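Hypothetical protein APE0525 (Aeropyrum pernix, PDB 2CX0) is of unknown function, but its PUA domain is consistent with RNA binding and perhaps with a part in translation initiation. Local coordinates at residues F69-G74 with R166-L171; P78-L83 with V140-A145; W90-V95 with R125-A130; L13-L18 with R46-R51; M112-V117 with K159-A164. One frame throughout, in Å; residues are numbered along the deposited sequence.

Contact 1: residues F69-G74 with R166-L171; sequences FEWSDG and RRVHRL
W71 lays its indole against V168 at the junction between the pre-PUA part and the PUA domain. From CB the side chain leaves with CG anti to the backbone N (chi1 -160°), and CG lies 3.8 Å from V168 CG1. V168 CG1 stands over the face of the five-membered ring, almost equidistant from CG, CD1, NE1, CE2 and CD2, a CH-pi contact 3.7 Å from the ring centroid. Farther out W71 CZ3 is 3.9 Å from V168 CG2. At the tip, W71 CZ3 and CH2 both come within 3.2 Å of R166 NH1; indole and guanidinium meet at their edges, planes only 20° apart. S72 OG sits over the other indole face. F69 turns its edge to the face of H169 in an offset edge-to-face pair at 72°, and F69 CZ is 3.8 Å from H169 CB. V168 and H169 form a classic beta bulge opposite V142. A water accepts from R166 NH2 at 3.2 Å and donates to D73 OD2 at 2.9 Å, an oxygen that also bonds Y77 OH. The segments share no direct hydrogen bond: ring and methyl packing and this water carry the contact, and attraction between D73 and R166 is probably indirect.

Contact 2: residues P78-L83 with V140-A145; sequences PTLQCL and VMVGVA
OG1 of T79, the N-cap residue of the helix that sets L80 against V142, accepts from C82 N at 2.9 Å and is also hydrogen-bonded to P66 O, with a weaker link to C67 O. This capping bond starts helix 80-86, whose first turn packs on strand 138-145 of the PUA sheet close to the centre of the molecule. V142 takes the most contacts, from P78, L80 and L83. Its CG2 meets L80 CD2 and L83 CD1, each at 3.8 Å, while its CG1 faces P78 CD at 4.1 Å. The L80 and V142 side chains run antiparallel past one another. L80 CG is anti to the carbonyl carbon (chi1 -67°), and the two methyls beyond it divide the work: CD2 also approaches M141 N at 4.0 Å, and CD1 rests on V140 O at 3.7 Å. V140 and M141 form a classic beta bulge facing A131, and both their side chains point away from the helix. H169 of strand 163-170 and W176 of helix 174-183 close around L80. All the touching residues are buried, and the contact between the two segments is apolar. P78 O is buried without a polar partner in the model, and V142 CG2 sits 3.6 Å from it.

Contact 3: residues W90-V95 with R125-A130; sequences WLKGVV and RGDVVA
The one parallel pairing in the mixed sheet of the PUA domain begins here, where V94 of strand 93-97 lies beside A130 of strand 128-133. V95 N donates to A130 O at 3.0 Å (158°, in the carbonyl plane), and A130 N gives a long, weak bond to G93 O at 3.5 Å. A130 O takes a further C-H contact, from V94 CA at 3.2 Å. The axes of the short strand segments are inclined by 44°, and toward the start of the strands a water fills in for direct pairing: it accepts from K92 N at 2.7 Å and donates to V128 O at 2.6 Å. On the face that V94 and A130 share, L91 CD1 presses on A130 CB at 3.5 Å, and L83 of helix 80-86 packs against both L91 and A130. On the other face V129 CB and CG1 lie over G93 O. At the margin, K92 crosses D127 at about a right angle, with K92 CD 3.5 Å from D127 OD2. A bend at chi4 (-88°) places NZ 5.1 Å from D127 OD1, and OD2 is engaged by T124 N. The lysine therefore touches the carboxylate with its methylenes and makes no salt bridge, so any attraction between the two charges is probably modest; the joint rests on one good backbone bond, one weak one and a water, with apolar packing beneath.

Contact 4: residues L13-L18 with R46-R51; sequences LEARAL and RLVKAR
R46 CG is anti to its carbonyl carbon (chi1 -58°) and the chain bends at chi3, and one face of the guanidinium ends up against the backbone of R16 and A17, with R46 NH1 3.8 Å from A17 N. R16 CG stands between its backbone N and carbonyl carbon (chi1 68°), and the extended chain runs side by side with L47 in the same direction; L47 CD2 covers a face of the R16 guanidinium, 3.8 Å from NH2. That NH2 is held by a salt bridge to E22. Between the strands, E14 and K49 form one hydrogen-bonded pair (E14 N to K49 O 2.9 Å, K49 N to E14 O 2.8 Å), and R16 and L47 form the next, with L47 N to R16 O at 2.8 Å. L13, A15, V48 and A50 share one face, where L13 CD1 meets A50 CB at 3.6 Å and L13 CD2 meets V48 CG1 at 3.9 Å. E14, R16, L47 and K49 share the other, with a long salt bridge from E14 OE1 to K49 NZ. Axes at 166° and paired backbone bonds are those of a regular antiparallel sheet, here the second and third strands of the six-stranded meander in the N-terminal part of the protein.

Contact 5: residues M112-V117 with K159-A164; sequences MIPGVV and KARGRA
K159 ends a helix and bonds across the contact at once. With positive phi (54°) it is the C-prime residue of the Schellman motif that closes helix 149-158, and its side chain swings back to V116, where NZ donates to V116 O at 2.9 Å from above the carbonyl plane (37° out of it). The bend at chi2 places CD against P114 O, and a water bridges K159 NZ and P114 O, accepting from NZ at 2.8 Å and donating to the carbonyl at 3.1 Å. At the other end of the contact G162 O is approached by both I113 N and M112 CA. It accepts from I113 N at 2.8 Å in a nearly straight bond (166°), and M112 CA lies 3.2 Å away, beside the non-hydrogen-bonded pairing of M112 with R163. The selenomethionine M112 curls at chi2 and chi3, and its CE touches G162 C at 3.5 Å. The backbone angles at G162 leave little room for a CB beside the R161 carbonyl. I113 and P114 lean on the loop 159-162: I113 CB and CG2 and P114 CG all crowd A160 O, with P114 CG 3.2 Å away. I113 CG1 faces A164 CB at 3.8 Å, and V116 CG2 packs on the same methyl. R163 heads away overall, though its CB touches M112 SE, and its NH2 is salt-bridged to E146. The 3-10 turn 113-115 and strand 116-121 pack on helix 149-158 (L155 on I113, Y156 on V116) and on V95 of strand 93-97, while A160 and A164 also touch that helix through L155 and L152.

From the N terminus, contact 4 closes first, joining strands 9-17 and 45-51 around helix 20-30 and finishing before the others open. Contact 1 then opens at 69-74 and closes last, at 166-171, so its long loop encloses contacts 2, 3 and 5. Contact 2 runs from 78-83 to 140-145 and encloses contact 3, whose segments lie 30 residues apart. Contact 5 opens within the spans of contacts 2 and 3 and closes beyond both, crossing each. Contacts 1 and 2 hold the N-terminal part to the PUA sheet and touch through H169 and V142; contacts 3 and 5 build the PUA domain, meeting at V95 and V116, across the chain's centre from contact 4.

Contact 1: residues F69-G74 with R166-L171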
# COMPACT_ATOMS: atom_id res chain seq x y z
N PHE A 69 -4.37 6.28 0.80
CA PHE A 69 -5.38 6.33 1.87
C PHE A 69 -4.70 6.64 3.17
O PHE A 69 -3.48 6.41 3.33
CB PHE A 69 -6.13 5.04 1.98
CG PHE A 69 -5.27 3.87 2.28
CD1 PHE A 69 -5.16 3.40 3.61
CD2 PHE A 69 -4.56 3.21 1.25
CE1 PHE A 69 -4.35 2.30 3.91
CE2 PHE A 69 -3.75 2.12 1.53
CZ PHE A 69 -3.64 1.67 2.87
N GLU A 70 -5.45 7.21 4.08
CA GLU A 70 -4.91 7.51 5.40
C GLU A 70 -5.15 6.32 6.35
O GLU A 70 -6.27 5.80 6.47
CB GLU A 70 -5.55 8.80 6.00
CG GLU A 70 -4.78 9.21 7.26
CD GLU A 70 -5.36 10.42 8.01
OE1 GLU A 70 -5.53 11.49 7.41
OE2 GLU A 70 -5.65 10.29 9.20
N TRP A 71 -4.10 5.88 7.05
CA TRP A 71 -4.27 4.77 7.97
C TRP A 71 -4.43 5.26 9.42
O TRP A 71 -4.32 6.46 9.69
CB TRP A 71 -3.11 3.78 7.82
CG TRP A 71 -3.50 2.43 8.37
CD1 TRP A 71 -4.63 1.73 8.03
CD2 TRP A 71 -2.80 1.62 9.31
NE1 TRP A 71 -4.66 0.56 8.70
CE2 TRP A 71 -3.55 0.45 9.49
CE3 TRP A 71 -1.59 1.76 10.01
CZ2 TRP A 71 -3.16 -0.58 10.34
CZ3 TRP A 71 -1.19 0.71 10.87
CH2 TRP A 71 -1.98 -0.43 11.02
N SER A 72 -4.71 4.35 10.33
CA SER A 72 -4.91 4.74 11.73
C SER A 72 -3.74 5.36 12.46
O SER A 72 -3.94 5.86 13.56
CB SER A 72 -5.48 3.57 12.53
OG SER A 72 -4.67 2.42 12.34
N ASP A 73 -2.53 5.36 11.88
CA ASP A 73 -1.39 6.00 12.52
C ASP A 73 -1.26 7.46 11.96
O ASP A 73 -0.27 8.15 12.25
CB ASP A 73 -0.09 5.24 12.21
CG ASP A 73 0.17 5.04 10.68
OD1 ASP A 73 -0.50 5.68 9.83
OD2 ASP A 73 1.06 4.23 10.31
N GLY A 74 -2.23 7.88 11.15
CA GLY A 74 -2.21 9.22 10.54
C GLY A 74 -1.30 9.42 9.31
O GLY A 74 -1.11 10.56 8.82
N ARG A 166 4.66 -5.48 9.28
CA ARG A 166 3.32 -5.49 9.81
C ARG A 166 2.40 -5.11 8.67
O ARG A 166 2.53 -4.04 8.04
CB ARG A 166 3.21 -4.51 11.01
CG ARG A 166 1.80 -4.41 11.58
CD ARG A 166 1.79 -3.83 12.99
NE ARG A 166 2.56 -2.59 13.12
CZ ARG A 166 2.12 -1.40 12.73
NH1 ARG A 166 0.91 -1.30 12.18
NH2 ARG A 166 2.87 -0.30 12.92
N ARG A 167 1.44 -6.00 8.40
CA ARG A 167 0.48 -5.77 7.33
C ARG A 167 -0.41 -4.51 7.54
O ARG A 167 -0.91 -4.28 8.65
CB ARG A 167 -0.44 -7.04 7.20
CG ARG A 167 -1.67 -6.78 6.29
CD ARG A 167 -2.90 -7.58 6.75
NE ARG A 167 -3.41 -7.07 8.04
CZ ARG A 167 -3.33 -7.71 9.20
NH1 ARG A 167 -2.79 -8.91 9.28
NH2 ARG A 167 -3.78 -7.12 10.30
N VAL A 168 -0.54 -3.66 6.52
CA VAL A 168 -1.48 -2.53 6.59
C VAL A 168 -2.59 -2.75 5.52
O VAL A 168 -3.79 -2.64 5.78
CB VAL A 168 -0.77 -1.21 6.35
CG1 VAL A 168 -1.80 -0.04 6.06
CG2 VAL A 168 0.10 -0.91 7.62
N HIS A 169 -2.18 -3.10 4.31
CA HIS A 169 -3.12 -3.32 3.20
C HIS A 169 -2.57 -4.47 2.34
O HIS A 169 -1.34 -4.56 2.09
CB HIS A 169 -3.26 -2.04 2.36
CG HIS A 169 -3.87 -2.26 1.01
ND1 HIS A 169 -3.24 -1.91 -0.16
CD2 HIS A 169 -5.10 -2.70 0.66
CE1 HIS A 169 -4.07 -2.13 -1.19
NE2 HIS A 169 -5.20 -2.61 -0.71
N ARG A 170 -3.47 -5.36 1.88
CA ARG A 170 -2.98 -6.51 1.13
C ARG A 170 -3.94 -6.97 0.04
O ARG A 170 -5.11 -6.62 0.06
CB ARG A 170 -2.66 -7.68 2.07
CG ARG A 170 -3.87 -8.14 2.95
CD ARG A 170 -4.82 -9.11 2.23
NE ARG A 170 -5.89 -9.49 3.20
CZ ARG A 170 -6.91 -10.30 2.92
NH1 ARG A 170 -7.02 -10.85 1.70
NH2 ARG A 170 -7.86 -10.49 3.85
N LEU A 171 -3.40 -7.73 -0.91
CA LEU A 171 -4.18 -8.23 -2.05
C LEU A 171 -5.48 -8.96 -1.59
O LEU A 171 -5.40 -9.94 -0.84
CB LEU A 171 -3.31 -9.24 -2.80
CG LEU A 171 -3.59 -9.22 -4.32
CD1 LEU A 171 -2.52 -10.00 -5.14
CD2 LEU A 171 -4.96 -9.73 -4.48
O HOH W 1 2.81 2.81 12.18

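Contact 2: residues P78-L83 with V140-A145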
# COMPACT_ATOMS: atom_id res chain seq x y z
N PRO A 78 0.06 3.85 0.04
CA PRO A 78 -0.42 3.57 -1.32
C PRO A 78 -1.25 2.27 -1.29
O PRO A 78 -0.98 1.32 -0.50
CB PRO A 78 0.87 3.29 -2.13
CG PRO A 78 1.85 2.68 -0.96
CD PRO A 78 1.45 3.45 0.30
N THR A 79 -2.21 2.19 -2.22
CA THR A 79 -2.94 0.97 -2.42
C THR A 79 -2.04 0.12 -3.32
O THR A 79 -1.04 0.61 -3.93
CB THR A 79 -4.19 1.21 -3.25
OG1 THR A 79 -3.81 1.93 -4.47
CG2 THR A 79 -5.25 2.01 -2.37
N LEU A 80 -2.42 -1.14 -3.47
CA LEU A 80 -1.65 -1.99 -4.41
C LEU A 80 -1.89 -1.48 -5.84
O LEU A 80 -1.03 -1.64 -6.71
CB LEU A 80 -2.08 -3.47 -4.31
CG LEU A 80 -1.68 -4.07 -2.95
CD1 LEU A 80 -1.99 -5.56 -3.05
CD2 LEU A 80 -0.15 -3.91 -2.64
N GLN A 81 -3.09 -0.92 -6.11
CA GLN A 81 -3.38 -0.34 -7.45
C GLN A 81 -2.39 0.81 -7.76
O GLN A 81 -1.95 0.96 -8.90
CB GLN A 81 -4.84 0.20 -7.53
CG GLN A 81 -5.92 -0.93 -7.54
CD GLN A 81 -6.21 -1.58 -6.18
OE1 GLN A 81 -5.69 -1.11 -5.14
NE2 GLN A 81 -7.05 -2.63 -6.18
N CYS A 82 -2.05 1.60 -6.73
CA CYS A 82 -1.09 2.67 -6.88
C CYS A 82 0.28 2.08 -7.27
O CYS A 82 1.04 2.58 -8.17
CB CYS A 82 -0.95 3.44 -5.56
SG CYS A 82 0.34 4.73 -5.59
N LEU A 83 0.62 0.96 -6.65
CA LEU A 83 1.94 0.37 -7.00
C LEU A 83 1.95 -0.16 -8.45
O LEU A 83 2.99 -0.17 -9.13
CB LEU A 83 2.30 -0.75 -6.04
CG LEU A 83 2.37 -0.28 -4.57
CD1 LEU A 83 2.92 -1.47 -3.73
CD2 LEU A 83 3.22 1.02 -4.34
N VAL A 140 2.10 -7.78 -3.11
CA VAL A 140 0.99 -8.46 -2.46
C VAL A 140 0.53 -7.79 -1.16
O VAL A 140 -0.58 -8.05 -0.66
CB VAL A 140 1.32 -9.98 -2.18
CG1 VAL A 140 1.58 -10.71 -3.50
CG2 VAL A 140 2.55 -10.08 -1.34
N MSE A 141 1.38 -6.95 -0.57
CA MSE A 141 0.99 -6.30 0.68
C MSE A 141 1.82 -5.02 0.87
O MSE A 141 2.96 -4.91 0.41
CB MSE A 141 1.22 -7.26 1.84
CG MSE A 141 0.92 -6.66 3.30
SE MSE A 141 2.59 -5.97 4.11
CE MSE A 141 3.20 -7.71 4.87
N VAL A 142 1.21 -4.06 1.55
CA VAL A 142 1.84 -2.79 1.90
C VAL A 142 1.79 -2.77 3.42
O VAL A 142 0.74 -3.09 3.98
CB VAL A 142 1.03 -1.56 1.33
CG1 VAL A 142 1.44 -0.31 2.02
CG2 VAL A 142 1.38 -1.42 -0.23
N GLY A 143 2.90 -2.38 4.05
CA GLY A 143 2.94 -2.34 5.50
C GLY A 143 4.13 -1.58 6.11
O GLY A 143 4.79 -0.75 5.47
N VAL A 144 4.37 -1.86 7.39
CA VAL A 144 5.38 -1.16 8.11
C VAL A 144 6.53 -2.07 8.49
O VAL A 144 6.33 -3.15 9.07
CB VAL A 144 4.74 -0.53 9.40
CG1 VAL A 144 5.82 0.29 10.19
CG2 VAL A 144 3.53 0.34 9.02
N ALA A 145 7.75 -1.63 8.15
CA ALA A 145 8.92 -2.45 8.47
C ALA A 145 9.05 -2.55 10.00
O ALA A 145 8.94 -1.55 10.70
CB ALA A 145 10.22 -1.82 7.88

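Contact 3: residues W90-V95 with R125-A130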
# COMPACT_ATOMS: atom_id res chain seq x y z
N TRP A 90 9.60 4.31 -6.03
CA TRP A 90 9.44 5.50 -5.21
C TRP A 90 9.33 5.19 -3.68
O TRP A 90 9.36 6.11 -2.84
CB TRP A 90 8.21 6.26 -5.68
CG TRP A 90 6.91 5.53 -5.52
CD1 TRP A 90 6.43 4.49 -6.29
CD2 TRP A 90 5.93 5.77 -4.51
NE1 TRP A 90 5.22 4.07 -5.81
CE2 TRP A 90 4.88 4.84 -4.71
CE3 TRP A 90 5.83 6.68 -3.44
CZ2 TRP A 90 3.73 4.80 -3.89
CZ3 TRP A 90 4.69 6.64 -2.61
CH2 TRP A 90 3.65 5.70 -2.85
N LEU A 91 9.18 3.92 -3.33
CA LEU A 91 9.13 3.52 -1.90
C LEU A 91 10.55 3.45 -1.38
O LEU A 91 11.49 3.23 -2.15
CB LEU A 91 8.51 2.12 -1.76
CG LEU A 91 7.10 2.03 -2.37
CD1 LEU A 91 6.68 0.48 -2.26
CD2 LEU A 91 6.09 2.93 -1.68
N LYS A 92 10.72 3.62 -0.07
CA LYS A 92 12.09 3.53 0.51
C LYS A 92 12.63 2.10 0.36
O LYS A 92 13.84 1.87 0.23
CB LYS A 92 12.01 3.90 1.97
CG LYS A 92 11.80 5.40 2.14
CD LYS A 92 11.96 5.79 3.60
CE LYS A 92 11.78 7.29 3.80
NZ LYS A 92 13.04 8.09 3.63
N GLY A 93 11.74 1.11 0.39
CA GLY A 93 12.22 -0.24 0.21
C GLY A 93 11.13 -1.25 -0.12
O GLY A 93 9.93 -0.97 -0.03
N VAL A 94 11.56 -2.42 -0.57
CA VAL A 94 10.62 -3.48 -0.81
C VAL A 94 11.31 -4.76 -0.29
O VAL A 94 12.55 -4.81 -0.22
CB VAL A 94 10.25 -3.67 -2.30
CG1 VAL A 94 9.45 -2.46 -2.84
CG2 VAL A 94 11.46 -3.98 -3.05
N VAL A 95 10.49 -5.77 0.05
CA VAL A 95 10.97 -7.04 0.57
C VAL A 95 10.42 -8.08 -0.35
O VAL A 95 9.21 -8.07 -0.64
CB VAL A 95 10.43 -7.27 2.01
CG1 VAL A 95 10.82 -8.64 2.52
CG2 VAL A 95 10.99 -6.15 2.96
N ARG A 125 13.17 0.63 10.78
CA ARG A 125 11.96 0.17 11.43
C ARG A 125 10.96 1.32 11.38
O ARG A 125 11.33 2.48 11.63
CB ARG A 125 12.29 -0.19 12.91
CG ARG A 125 11.10 -0.33 13.83
CD ARG A 125 11.49 -1.03 15.13
NE ARG A 125 12.76 -1.71 14.96
CZ ARG A 125 13.07 -2.88 15.51
NH1 ARG A 125 12.20 -3.53 16.28
NH2 ARG A 125 14.28 -3.39 15.29
N GLY A 126 9.69 1.03 11.05
CA GLY A 126 8.68 2.09 11.03
C GLY A 126 8.41 2.66 9.64
O GLY A 126 7.36 3.33 9.44
N ASP A 127 9.32 2.42 8.69
CA ASP A 127 9.15 2.92 7.32
C ASP A 127 8.12 2.10 6.58
O ASP A 127 7.91 0.90 6.92
CB ASP A 127 10.43 2.80 6.52
CG ASP A 127 11.36 4.03 6.73
OD1 ASP A 127 10.82 5.08 7.09
OD2 ASP A 127 12.59 3.90 6.50
N VAL A 128 7.49 2.75 5.59
CA VAL A 128 6.52 2.10 4.74
C VAL A 128 7.27 1.29 3.67
O VAL A 128 8.14 1.82 2.97
CB VAL A 128 5.64 3.12 4.00
CG1 VAL A 128 4.62 2.39 3.12
CG2 VAL A 128 4.96 4.07 5.03
N VAL A 129 6.92 0.01 3.54
CA VAL A 129 7.53 -0.83 2.51
C VAL A 129 6.46 -1.70 1.88
O VAL A 129 5.35 -1.85 2.44
CB VAL A 129 8.63 -1.75 3.07
CG1 VAL A 129 9.75 -0.90 3.71
CG2 VAL A 129 8.01 -2.81 4.14
N ALA A 130 6.79 -2.31 0.73
CA ALA A 130 5.87 -3.21 0.07
C ALA A 130 6.50 -4.59 0.01
O ALA A 130 7.73 -4.67 -0.13
CB ALA A 130 5.56 -2.76 -1.41
O HOH W 2 8.61 4.05 1.62

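Contact 4: residues L13-L18 with R46-R51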
# COMPACT_ATOMS: atom_id res chain seq x y z
N LEU A 13 -20.97 6.48 -3.52
CA LEU A 13 -19.78 7.31 -3.60
C LEU A 13 -20.04 8.81 -3.70
O LEU A 13 -21.00 9.24 -4.29
CB LEU A 13 -18.95 6.88 -4.80
CG LEU A 13 -17.90 5.79 -4.65
CD1 LEU A 13 -18.49 4.53 -4.16
CD2 LEU A 13 -17.26 5.57 -6.00
N GLU A 14 -19.14 9.58 -3.09
CA GLU A 14 -19.13 11.04 -3.13
C GLU A 14 -17.70 11.41 -3.51
O GLU A 14 -16.77 10.99 -2.81
CB GLU A 14 -19.42 11.64 -1.76
CG GLU A 14 -20.86 11.75 -1.45
CD GLU A 14 -21.11 12.70 -0.30
OE1 GLU A 14 -20.41 12.56 0.73
OE2 GLU A 14 -21.98 13.59 -0.44
N ALA A 15 -17.49 12.16 -4.59
CA ALA A 15 -16.14 12.52 -5.03
C ALA A 15 -16.02 14.04 -5.13
O ALA A 15 -17.02 14.71 -5.37
CB ALA A 15 -15.85 11.89 -6.40
N ARG A 16 -14.82 14.58 -4.93
CA ARG A 16 -14.61 16.03 -5.09
C ARG A 16 -13.13 16.24 -5.37
O ARG A 16 -12.29 15.40 -5.09
CB ARG A 16 -15.02 16.82 -3.83
CG ARG A 16 -14.15 16.60 -2.64
CD ARG A 16 -14.54 17.53 -1.51
NE ARG A 16 -13.74 17.37 -0.29
CZ ARG A 16 -12.50 17.82 -0.14
NH1 ARG A 16 -11.88 18.45 -1.14
NH2 ARG A 16 -11.91 17.70 1.03
N ALA A 17 -12.81 17.39 -5.95
CA ALA A 17 -11.43 17.74 -6.28
C ALA A 17 -10.78 18.12 -4.98
O ALA A 17 -11.47 18.52 -4.04
CB ALA A 17 -11.41 18.91 -7.30
N LEU A 18 -9.47 17.86 -4.86
CA LEU A 18 -8.76 18.28 -3.65
C LEU A 18 -8.51 19.76 -3.86
O LEU A 18 -8.27 20.20 -4.99
CB LEU A 18 -7.36 17.63 -3.52
CG LEU A 18 -7.20 16.46 -2.55
CD1 LEU A 18 -8.21 15.42 -2.84
CD2 LEU A 18 -5.77 15.89 -2.67
N ARG A 46 -8.31 13.69 -6.68
CA ARG A 46 -9.67 13.77 -6.16
C ARG A 46 -9.80 12.89 -4.90
O ARG A 46 -9.09 11.91 -4.71
CB ARG A 46 -10.68 13.29 -7.23
CG ARG A 46 -10.64 14.10 -8.56
CD ARG A 46 -11.71 13.65 -9.57
NE ARG A 46 -13.09 13.87 -9.12
CZ ARG A 46 -13.73 15.04 -9.11
NH1 ARG A 46 -13.13 16.16 -9.53
NH2 ARG A 46 -14.99 15.08 -8.72
N LEU A 47 -10.74 13.25 -4.07
CA LEU A 47 -11.02 12.52 -2.86
C LEU A 47 -12.34 11.81 -3.07
O LEU A 47 -13.38 12.48 -3.33
CB LEU A 47 -11.16 13.46 -1.67
CG LEU A 47 -11.51 12.81 -0.34
CD1 LEU A 47 -10.25 11.99 0.18
CD2 LEU A 47 -11.86 13.90 0.64
N VAL A 48 -12.30 10.48 -3.01
CA VAL A 48 -13.50 9.66 -3.16
C VAL A 48 -13.87 9.05 -1.79
O VAL A 48 -13.04 8.41 -1.14
CB VAL A 48 -13.24 8.52 -4.11
CG1 VAL A 48 -14.45 7.63 -4.22
CG2 VAL A 48 -12.81 9.10 -5.47
N LYS A 49 -15.09 9.30 -1.35
CA LYS A 49 -15.59 8.72 -0.09
C LYS A 49 -16.62 7.66 -0.47
O LYS A 49 -17.54 7.94 -1.25
CB LYS A 49 -16.28 9.78 0.74
CG LYS A 49 -15.33 10.65 1.54
CD LYS A 49 -16.10 11.49 2.56
CE LYS A 49 -16.41 12.89 2.03
NZ LYS A 49 -17.39 13.64 2.95
N ALA A 50 -16.49 6.44 0.05
CA ALA A 50 -17.43 5.39 -0.33
C ALA A 50 -18.06 4.84 0.94
O ALA A 50 -17.33 4.52 1.91
CB ALA A 50 -16.67 4.25 -1.03
N ARG A 51 -19.38 4.74 0.94
CA ARG A 51 -20.05 4.19 2.09
C ARG A 51 -20.66 2.86 1.72
O ARG A 51 -21.40 2.79 0.75
CB ARG A 51 -21.13 5.12 2.60
CG ARG A 51 -21.85 4.59 3.87
CD ARG A 51 -22.77 5.69 4.52
NE ARG A 51 -23.79 6.13 3.56
CZ ARG A 51 -24.88 5.45 3.23
NH1 ARG A 51 -25.13 4.27 3.78
NH2 ARG A 51 -25.69 5.92 2.30

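Contact 5: residues M112-V117 with K159-A164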
# COMPACT_ATOMS: atom_id res chain seq x y z
N MSE A 112 6.47 -12.77 8.11
CA MSE A 112 7.52 -13.20 9.02
C MSE A 112 8.85 -13.36 8.24
O MSE A 112 8.89 -13.68 7.05
CB MSE A 112 7.11 -14.51 9.67
CG MSE A 112 5.65 -14.55 10.12
SE MSE A 112 5.29 -13.23 11.49
CE MSE A 112 6.19 -14.10 12.79
N ILE A 113 9.95 -13.13 8.94
CA ILE A 113 11.28 -13.22 8.39
C ILE A 113 11.60 -14.48 7.57
O ILE A 113 12.28 -14.41 6.54
CB ILE A 113 12.30 -13.06 9.54
CG1 ILE A 113 12.19 -11.62 10.11
CG2 ILE A 113 13.76 -13.33 8.99
CD1 ILE A 113 12.86 -11.49 11.53
N PRO A 114 11.12 -15.65 8.01
CA PRO A 114 11.44 -16.86 7.24
C PRO A 114 10.88 -16.86 5.82
O PRO A 114 11.37 -17.62 5.00
CB PRO A 114 10.85 -17.99 8.07
CG PRO A 114 10.95 -17.46 9.48
CD PRO A 114 10.46 -15.99 9.29
N GLY A 115 9.85 -16.07 5.53
CA GLY A 115 9.31 -16.01 4.15
C GLY A 115 10.05 -14.97 3.30
O GLY A 115 9.76 -14.82 2.10
N VAL A 116 11.02 -14.26 3.88
CA VAL A 116 11.73 -13.25 3.10
C VAL A 116 12.91 -13.85 2.37
O VAL A 116 13.69 -14.59 2.97
CB VAL A 116 12.22 -12.10 4.04
CG1 VAL A 116 13.14 -11.12 3.23
CG2 VAL A 116 11.00 -11.36 4.65
N VAL A 117 13.08 -13.46 1.11
CA VAL A 117 14.17 -13.95 0.27
C VAL A 117 15.00 -12.86 -0.35
O VAL A 117 15.97 -13.12 -1.10
CB VAL A 117 13.65 -14.84 -0.90
CG1 VAL A 117 12.91 -16.13 -0.31
CG2 VAL A 117 12.64 -14.03 -1.78
N LYS A 159 17.23 -17.16 8.26
CA LYS A 159 15.82 -17.62 8.44
C LYS A 159 15.41 -17.56 9.92
O LYS A 159 14.80 -18.47 10.48
CB LYS A 159 15.54 -19.00 7.82
CG LYS A 159 15.83 -19.00 6.36
CD LYS A 159 14.90 -18.12 5.59
CE LYS A 159 15.37 -18.08 4.13
NZ LYS A 159 14.40 -17.39 3.27
N ALA A 160 15.79 -16.47 10.56
CA ALA A 160 15.42 -16.19 11.95
C ALA A 160 13.87 -16.10 12.04
O ALA A 160 13.21 -15.73 11.04
CB ALA A 160 15.99 -14.83 12.33
N ARG A 161 13.30 -16.40 13.20
CA ARG A 161 11.84 -16.29 13.38
C ARG A 161 11.47 -14.88 13.88
O ARG A 161 12.26 -14.22 14.58
CB ARG A 161 11.33 -17.31 14.38
CG ARG A 161 11.11 -18.74 13.79
CD ARG A 161 12.26 -19.21 12.92
NE ARG A 161 12.04 -20.61 12.53
CZ ARG A 161 12.71 -21.28 11.60
NH1 ARG A 161 13.66 -20.69 10.90
NH2 ARG A 161 12.45 -22.56 11.39
N GLY A 162 10.27 -14.44 13.53
CA GLY A 162 9.87 -13.10 13.96
C GLY A 162 9.19 -12.32 12.83
O GLY A 162 9.31 -12.69 11.66
N ARG A 163 8.52 -11.21 13.18
CA ARG A 163 7.83 -10.41 12.20
C ARG A 163 8.78 -9.45 11.46
O ARG A 163 9.60 -8.74 12.05
CB ARG A 163 6.69 -9.62 12.88
CG ARG A 163 5.66 -8.97 11.88
CD ARG A 163 4.31 -8.83 12.62
NE ARG A 163 4.38 -7.72 13.55
CZ ARG A 163 3.39 -7.38 14.37
NH1 ARG A 163 2.27 -8.08 14.39
NH2 ARG A 163 3.50 -6.26 15.04
N ALA A 164 8.69 -9.47 10.15
CA ALA A 164 9.50 -8.58 9.33
C ALA A 164 8.70 -7.31 8.97
O ALA A 164 9.24 -6.17 9.03
CB ALA A 164 9.93 -9.31 8.02
O HOH W 3 12.22 -18.78 2.25